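Local coordinates for succinyl-CoA ligase (ADP-forming) subunit alpha (Methanosaeta concilii, PDB 6HXI), which binds coenzyme A and joins a CoA-ligase part to a helical citrate synthase-like part, eight chains being assembled together, at residues L368-K373 with W392-L397; L504-A509 with D541-I546; Y20-I25 with G52-F57. All coordinates share one frame; numbering follows the deposited sequence. Where two conformers were deposited one is given.

Interaction 1. Residues L368-K373 with W392-L397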
# COMPACT_ATOMS: atom_id res chain seq x y z
N LEU B 368 -24.58 -8.73 -10.89
CA LEU B 368 -24.60 -8.09 -12.21
C LEU B 368 -23.29 -7.36 -12.43
O LEU B 368 -22.79 -6.68 -11.51
CB LEU B 368 -25.74 -7.05 -12.27
CG LEU B 368 -27.17 -7.49 -12.00
CD1 LEU B 368 -28.12 -6.33 -12.22
CD2 LEU B 368 -27.61 -8.57 -12.98
N TYR B 369 -22.72 -7.47 -13.64
CA TYR B 369 -21.52 -6.71 -14.03
C TYR B 369 -22.04 -5.83 -15.14
O TYR B 369 -22.38 -6.35 -16.18
CB TYR B 369 -20.38 -7.62 -14.61
CG TYR B 369 -19.68 -8.54 -13.63
CD1 TYR B 369 -19.74 -8.31 -12.25
CD2 TYR B 369 -18.79 -9.51 -14.09
CE1 TYR B 369 -19.00 -9.09 -11.36
CE2 TYR B 369 -18.05 -10.29 -13.21
CZ TYR B 369 -18.15 -10.07 -11.85
OH TYR B 369 -17.45 -10.91 -11.03
N ALA B 370 -22.13 -4.51 -14.89
CA ALA B 370 -22.61 -3.47 -15.82
C ALA B 370 -24.00 -3.83 -16.34
O ALA B 370 -24.27 -3.72 -17.52
CB ALA B 370 -21.62 -3.26 -16.99
N GLY B 371 -24.83 -4.35 -15.44
CA GLY B 371 -26.20 -4.72 -15.77
C GLY B 371 -26.37 -6.10 -16.38
O GLY B 371 -27.50 -6.52 -16.58
N LYS B 372 -25.30 -6.83 -16.63
CA LYS B 372 -25.38 -8.18 -17.25
C LYS B 372 -25.21 -9.24 -16.12
O LYS B 372 -24.29 -9.13 -15.30
CB LYS B 372 -24.25 -8.28 -18.31
CG LYS B 372 -24.37 -9.39 -19.29
CD LYS B 372 -23.63 -9.06 -20.58
CE LYS B 372 -23.78 -10.19 -21.58
NZ LYS B 372 -25.17 -10.31 -22.11
N LYS B 373 -26.12 -10.22 -16.04
CA LYS B 373 -26.01 -11.29 -15.02
C LYS B 373 -24.67 -12.05 -15.17
O LYS B 373 -24.26 -12.38 -16.28
CB LYS B 373 -27.16 -12.30 -15.17
CG LYS B 373 -28.57 -11.78 -14.85
CD LYS B 373 -29.58 -12.70 -15.54
CE LYS B 373 -30.98 -12.50 -15.00
NZ LYS B 373 -31.11 -12.90 -13.56
N TRP B 392 -14.81 -1.99 -16.40
CA TRP B 392 -14.06 -0.74 -16.57
C TRP B 392 -14.67 0.17 -17.64
O TRP B 392 -14.66 1.38 -17.46
CB TRP B 392 -12.59 -0.99 -16.93
CG TRP B 392 -11.76 -1.74 -15.93
CD1 TRP B 392 -12.19 -2.43 -14.83
CD2 TRP B 392 -10.36 -2.00 -16.03
NE1 TRP B 392 -11.15 -3.10 -14.25
CE2 TRP B 392 -10.01 -2.87 -14.98
CE3 TRP B 392 -9.35 -1.59 -16.94
CZ2 TRP B 392 -8.70 -3.32 -14.78
CZ3 TRP B 392 -8.04 -1.98 -16.71
CH2 TRP B 392 -7.73 -2.87 -15.66
N PHE B 393 -15.10 -0.36 -18.80
CA PHE B 393 -15.57 0.55 -19.86
C PHE B 393 -17.06 0.57 -20.00
O PHE B 393 -17.57 1.36 -20.79
CB PHE B 393 -14.89 0.26 -21.21
CG PHE B 393 -13.39 0.18 -21.13
CD1 PHE B 393 -12.75 -1.02 -20.79
CD2 PHE B 393 -12.60 1.28 -21.41
CE1 PHE B 393 -11.36 -1.09 -20.69
CE2 PHE B 393 -11.20 1.20 -21.33
CZ PHE B 393 -10.60 0.02 -20.95
N LYS B 394 -17.75 -0.28 -19.22
CA LYS B 394 -19.21 -0.48 -19.28
C LYS B 394 -19.64 -0.82 -20.72
O LYS B 394 -20.56 -0.23 -21.26
CB LYS B 394 -19.97 0.70 -18.66
CG LYS B 394 -19.80 0.78 -17.15
CD LYS B 394 -20.76 1.75 -16.49
CE LYS B 394 -20.44 3.17 -16.83
NZ LYS B 394 -21.53 4.09 -16.44
N LYS B 395 -18.86 -1.71 -21.37
CA LYS B 395 -19.09 -2.13 -22.75
C LYS B 395 -19.04 -3.62 -22.92
O LYS B 395 -18.25 -4.29 -22.29
CB LYS B 395 -18.04 -1.52 -23.71
CG LYS B 395 -18.05 -0.01 -23.82
CD LYS B 395 -19.22 0.50 -24.63
CE LYS B 395 -19.58 1.90 -24.19
NZ LYS B 395 -18.49 2.87 -24.42
N GLU B 396 -19.83 -4.12 -23.85
CA GLU B 396 -19.80 -5.50 -24.29
C GLU B 396 -18.86 -5.39 -25.47
O GLU B 396 -19.23 -4.85 -26.50
CB GLU B 396 -21.20 -5.99 -24.69
CG GLU B 396 -21.21 -7.49 -24.94
CD GLU B 396 -22.53 -8.24 -24.90
OE1 GLU B 396 -22.49 -9.49 -25.04
OE2 GLU B 396 -23.59 -7.60 -24.73
N LEU B 397 -17.59 -5.75 -25.27
CA LEU B 397 -16.59 -5.51 -26.32
C LEU B 397 -16.63 -6.56 -27.36
O LEU B 397 -16.89 -7.72 -27.02
CB LEU B 397 -15.17 -5.47 -25.71
CG LEU B 397 -14.83 -4.31 -24.78
CD1 LEU B 397 -13.55 -4.57 -24.14
CD2 LEU B 397 -14.73 -2.99 -25.58
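Ala-370 and Lys-394 meet where a tight hairpin faces the exit of a helix. The methyl CB of Ala-370 points at Lys-394 and lies 4.3 Å from its CA and 4.4 Å from its CG, so the alanine, buried, rests on the root of the lysine while the rest of that chain leads away to Thr-358, which bonds its NZ. Both backbones turn sharply here. Ala-370 and Gly-371 are the central pair of a type I' turn, closed by two bonds, Tyr-369 N to Lys-372 O at 2.8 Å and Lys-372 N to Tyr-369 O at 3.0 Å; Lys-394, with positive phi, has left helical geometry just past helix 383-393.

The other end of the contact is partly exposed, and there two long polar arms approach without pairing. Lys-372 crosses the extended Glu-396 at about a right angle. Its CE comes within 3.8 Å of Glu-396 OE1, yet the bend at chi4 (69°) sets NZ 4.1 Å from the same OE1, an attraction between opposite charges that falls short of a salt bridge. The carboxylate finds its firmer partner in Arg-380, and its OE2 makes a weak hydrogen bond to Gln-617 NE2 of a second subunit.

Around the hairpin and the segment that follows helix 383-393, Leu-390 of that helix packs against Ala-370, Val-377 of helix 374-379 touches Lys-372, and Pro-611 of the second subunit lies on both Ala-370 and Lys-394.

Interaction 2. Residues L504-A509 with D541-I546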
# COMPACT_ATOMS: atom_id res chain seq x y z
N LEU B 504 4.36 -9.22 -31.49
CA LEU B 504 3.16 -10.01 -31.17
C LEU B 504 1.91 -9.10 -31.12
O LEU B 504 0.90 -9.45 -31.70
CB LEU B 504 3.36 -10.76 -29.84
CG LEU B 504 4.25 -12.01 -29.94
CD1 LEU B 504 5.15 -12.19 -28.68
CD2 LEU B 504 3.42 -13.26 -30.23
N LEU B 505 2.03 -7.91 -30.49
CA LEU B 505 0.96 -6.91 -30.35
C LEU B 505 0.60 -6.26 -31.66
O LEU B 505 -0.58 -6.20 -32.01
CB LEU B 505 1.33 -5.85 -29.31
CG LEU B 505 1.34 -6.26 -27.86
CD1 LEU B 505 2.08 -5.27 -27.02
CD2 LEU B 505 -0.08 -6.46 -27.31
N ILE B 506 1.59 -5.82 -32.41
CA ILE B 506 1.37 -5.22 -33.72
C ILE B 506 0.83 -6.23 -34.74
O ILE B 506 -0.05 -5.85 -35.54
CB ILE B 506 2.68 -4.56 -34.23
CG1 ILE B 506 2.97 -3.25 -33.47
CG2 ILE B 506 2.64 -4.38 -35.75
CD1 ILE B 506 4.20 -2.42 -34.07
N SER B 507 1.36 -7.47 -34.76
CA SER B 507 0.87 -8.45 -35.76
C SER B 507 -0.63 -8.76 -35.52
O SER B 507 -1.44 -8.70 -36.44
CB SER B 507 1.76 -9.69 -35.85
OG SER B 507 1.99 -10.31 -34.59
N TYR B 508 -1.00 -8.94 -34.26
CA TYR B 508 -2.41 -9.13 -33.89
C TYR B 508 -3.33 -7.95 -34.34
O TYR B 508 -4.40 -8.20 -34.87
CB TYR B 508 -2.53 -9.43 -32.38
CG TYR B 508 -3.95 -9.69 -31.94
CD1 TYR B 508 -4.49 -10.98 -32.01
CD2 TYR B 508 -4.81 -8.65 -31.61
CE1 TYR B 508 -5.84 -11.21 -31.73
CE2 TYR B 508 -6.16 -8.88 -31.31
CZ TYR B 508 -6.65 -10.17 -31.34
OH TYR B 508 -7.97 -10.40 -31.07
N ALA B 509 -2.97 -6.70 -34.06
CA ALA B 509 -3.79 -5.54 -34.42
C ALA B 509 -3.90 -5.37 -35.91
O ALA B 509 -5.00 -5.13 -36.42
CB ALA B 509 -3.22 -4.29 -33.77
N ASP B 541 5.51 -0.40 -24.26
CA ASP B 541 4.66 0.61 -23.65
C ASP B 541 3.99 1.50 -24.68
O ASP B 541 2.80 1.77 -24.55
CB ASP B 541 5.41 1.42 -22.58
CG ASP B 541 5.70 0.61 -21.32
OD1 ASP B 541 5.75 -0.63 -21.41
OD2 ASP B 541 5.88 1.23 -20.25
N GLY B 542 4.73 1.90 -25.71
CA GLY B 542 4.20 2.70 -26.81
C GLY B 542 3.14 1.96 -27.57
O GLY B 542 2.06 2.50 -27.82
N CYS B 543 3.45 0.71 -27.90
CA CYS B 543 2.59 -0.21 -28.62
C CYS B 543 1.22 -0.39 -27.92
O CYS B 543 0.21 -0.34 -28.60
CB CYS B 543 3.31 -1.54 -28.79
SG CYS B 543 2.62 -2.56 -30.10
N ILE B 544 1.20 -0.55 -26.59
CA ILE B 544 -0.03 -0.75 -25.81
C ILE B 544 -0.89 0.51 -25.82
O ILE B 544 -2.07 0.41 -26.13
CB ILE B 544 0.26 -1.30 -24.38
CG1 ILE B 544 0.86 -2.73 -24.45
CG2 ILE B 544 -0.98 -1.26 -23.46
CD1 ILE B 544 1.67 -3.06 -23.21
N GLY B 545 -0.30 1.67 -25.47
CA GLY B 545 -1.01 2.94 -25.45
C GLY B 545 -1.65 3.30 -26.79
O GLY B 545 -2.83 3.62 -26.85
N ILE B 546 -0.88 3.18 -27.87
CA ILE B 546 -1.33 3.51 -29.21
C ILE B 546 -2.40 2.52 -29.68
O ILE B 546 -3.44 2.96 -30.20
CB ILE B 546 -0.10 3.58 -30.18
CG1 ILE B 546 0.74 4.84 -29.89
CG2 ILE B 546 -0.52 3.46 -31.66
CD1 ILE B 546 2.29 4.66 -30.17
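Closest to a polar atom in this contact is the sulfur of Cys-543, and across the interface it makes only apolar contacts, with Leu-505 and Ile-506. In the conformer described here, one of two modelled and the only one for which these distances hold, SG sits 3.5 Å from Ile-506 CG1 and 3.6 Å from Leu-505 CB, with Leu-505 CD1 farther off at 4.1 Å. A first torsion that sets SG anti to the backbone N (chi1 -161°) carries it out between these two neighbouring residues of the facing helix.

Leu-505 works with two parts of its chain: CB meets the sulfur, while the branch CD1 reaches Ile-544 CG1 at 3.8 Å, the two side chains crossing obliquely. The axes of the two segments approach to 10.2 Å and run at 28° in the same general direction. Phe-404 and Ile-411 of helix 399-412 pack on Leu-505, and Leu-519 and Leu-523 of helix 517-530 on Ile-506, which places the pair within the all-helical citrate synthase-like part.

No hydrogen bond crosses between the segments, so their cohesion comes from dispersion and burial of apolar surface, forces that are only weakly directional.

Interaction 3. Residues Y20-I25 with G52-F57; sequences YQTNAI and GIHKAF
His-54 gives up more surface here than any other residue, and its imidazole is met from several directions by the chain around the start of helix 22-34. Set anti to the backbone N by a chi1 of 171°, the ring reaches out from its strand. At its edge, near the ring plane, the hydroxyl of Tyr-20 forms a 2.7 Å hydrogen bond with ND1, either group being able to donate. The two ring planes stand at 85°, centroids 5.2 Å apart.

At NE2 the edge is occupied by a water, 2.8 Å away in the ring plane, which also donates to Thr-22 O at 2.7 Å; bonds at both nitrogens thus restrain the rotation of the imidazole. Strand 52-58 is an antiparallel edge strand, within this chain, of the Rossmann-like sheet, and helix 22-34 follows the central parallel strand 15-18, with Gln-21 at the helix N-cap position touching coenzyme A at the strand-to-helix turn, a place where Rossmann-like folds commonly bind their cofactor.

Ile-25, one helical turn further on, lies across one face of the imidazole with CD1, and its CG2 is 3.8 Å from NE2. Thr-22 adds its methyl CG2 3.8 Å from His-54 CE1, the same methyl lying over one face of the Tyr-20 ring, displaced toward its rim. Ile-45 of strand 42-46 packs against both Ile-25 and His-54.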
# COMPACT_ATOMS: atom_id res chain seq x y z
N TYR B 20 -26.30 -15.93 20.42
CA TYR B 20 -26.23 -14.57 19.91
C TYR B 20 -27.52 -14.14 19.23
O TYR B 20 -27.59 -14.05 18.01
CB TYR B 20 -24.99 -14.37 19.01
CG TYR B 20 -24.55 -12.93 18.91
CD1 TYR B 20 -24.40 -12.14 20.04
CD2 TYR B 20 -24.31 -12.34 17.67
CE1 TYR B 20 -24.03 -10.80 19.95
CE2 TYR B 20 -23.92 -11.01 17.57
CZ TYR B 20 -23.74 -10.25 18.72
OH TYR B 20 -23.36 -8.93 18.62
N GLN B 21 -28.55 -13.87 20.03
CA GLN B 21 -29.88 -13.49 19.54
C GLN B 21 -30.08 -12.02 19.78
O GLN B 21 -30.68 -11.63 20.78
CB GLN B 21 -30.97 -14.36 20.22
CG GLN B 21 -30.90 -15.84 19.83
CD GLN B 21 -31.35 -16.15 18.42
OE1 GLN B 21 -32.32 -15.58 17.92
NE2 GLN B 21 -30.64 -17.05 17.73
N THR B 22 -29.53 -11.21 18.91
CA THR B 22 -29.50 -9.74 19.02
C THR B 22 -30.90 -9.11 19.15
O THR B 22 -31.07 -8.19 19.95
CB THR B 22 -28.69 -9.11 17.88
OG1 THR B 22 -29.41 -9.29 16.66
CG2 THR B 22 -27.29 -9.71 17.74
N ASN B 23 -31.89 -9.60 18.40
CA ASN B 23 -33.26 -9.07 18.51
C ASN B 23 -33.91 -9.38 19.86
O ASN B 23 -34.53 -8.50 20.46
CB ASN B 23 -34.14 -9.57 17.34
CG ASN B 23 -35.25 -8.62 16.96
OD1 ASN B 23 -35.36 -7.49 17.46
ND2 ASN B 23 -36.09 -9.06 16.04
N ALA B 24 -33.73 -10.62 20.35
CA ALA B 24 -34.23 -11.08 21.64
C ALA B 24 -33.55 -10.27 22.76
O ALA B 24 -34.22 -9.81 23.67
CB ALA B 24 -33.92 -12.57 21.80
N ILE B 25 -32.21 -10.06 22.65
CA ILE B 25 -31.45 -9.25 23.59
C ILE B 25 -32.07 -7.85 23.64
O ILE B 25 -32.40 -7.37 24.74
CB ILE B 25 -29.94 -9.21 23.26
CG1 ILE B 25 -29.28 -10.58 23.55
CG2 ILE B 25 -29.23 -8.10 24.03
CD1 ILE B 25 -28.00 -10.88 22.66
N GLY B 52 -16.29 -11.26 23.88
CA GLY B 52 -16.16 -9.86 23.51
C GLY B 52 -17.23 -8.97 24.09
O GLY B 52 -17.64 -9.12 25.24
N ILE B 53 -17.69 -8.04 23.26
CA ILE B 53 -18.73 -7.09 23.63
C ILE B 53 -19.87 -7.10 22.66
O ILE B 53 -19.70 -7.47 21.48
CB ILE B 53 -18.19 -5.64 23.82
CG1 ILE B 53 -17.51 -5.09 22.54
CG2 ILE B 53 -17.32 -5.52 25.05
CD1 ILE B 53 -17.30 -3.52 22.56
N HIS B 54 -21.04 -6.69 23.15
CA HIS B 54 -22.22 -6.53 22.34
C HIS B 54 -22.83 -5.18 22.68
O HIS B 54 -23.00 -4.85 23.84
CB HIS B 54 -23.21 -7.66 22.57
CG HIS B 54 -24.55 -7.44 21.92
ND1 HIS B 54 -24.71 -7.51 20.54
CD2 HIS B 54 -25.75 -7.14 22.48
CE1 HIS B 54 -26.00 -7.26 20.31
NE2 HIS B 54 -26.66 -7.03 21.45
N LYS B 55 -23.14 -4.39 21.67
CA LYS B 55 -23.75 -3.08 21.86
C LYS B 55 -25.25 -3.14 21.55
O LYS B 55 -25.65 -3.68 20.53
CB LYS B 55 -23.03 -2.04 20.99
CG LYS B 55 -23.57 -0.61 21.11
CD LYS B 55 -22.61 0.44 20.51
CE LYS B 55 -22.29 0.23 19.06
NZ LYS B 55 -23.52 0.08 18.24
N ALA B 56 -26.07 -2.59 22.42
CA ALA B 56 -27.52 -2.54 22.29
C ALA B 56 -28.01 -1.20 22.83
O ALA B 56 -27.23 -0.42 23.39
CB ALA B 56 -28.15 -3.68 23.07
N PHE B 57 -29.31 -0.93 22.68
CA PHE B 57 -29.94 0.28 23.19
C PHE B 57 -30.54 0.10 24.58
O PHE B 57 -31.10 -0.96 24.89
CB PHE B 57 -31.10 0.70 22.28
CG PHE B 57 -30.74 1.45 21.03
CD1 PHE B 57 -30.21 2.74 21.10
CD2 PHE B 57 -30.93 0.88 19.78
CE1 PHE B 57 -29.92 3.45 19.95
CE2 PHE B 57 -30.63 1.59 18.62
CZ PHE B 57 -30.11 2.87 18.72
O HOH W 1 -29.27 -6.30 20.73

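The three contacts follow one another along the chain, and no two of them touch. Interaction 3 belongs to the coenzyme A-binding part of the N-terminal region: it contains Gln-21 of the coenzyme A pocket, and the Tyr-20 side chain is about 7 Å from a bound coenzyme A. Interactions 1 and 2 lie on the same side of the chain's centre, with centres about 25 Å and nearest atoms about 10 Å apart. Interaction 3 is remote from both, centre to centre about 40 Å from interaction 1 and about 59 Å from interaction 2. In interaction 2 the side chain of Cys-543 is about 14 Å from a bound coenzyme A, too far to touch it.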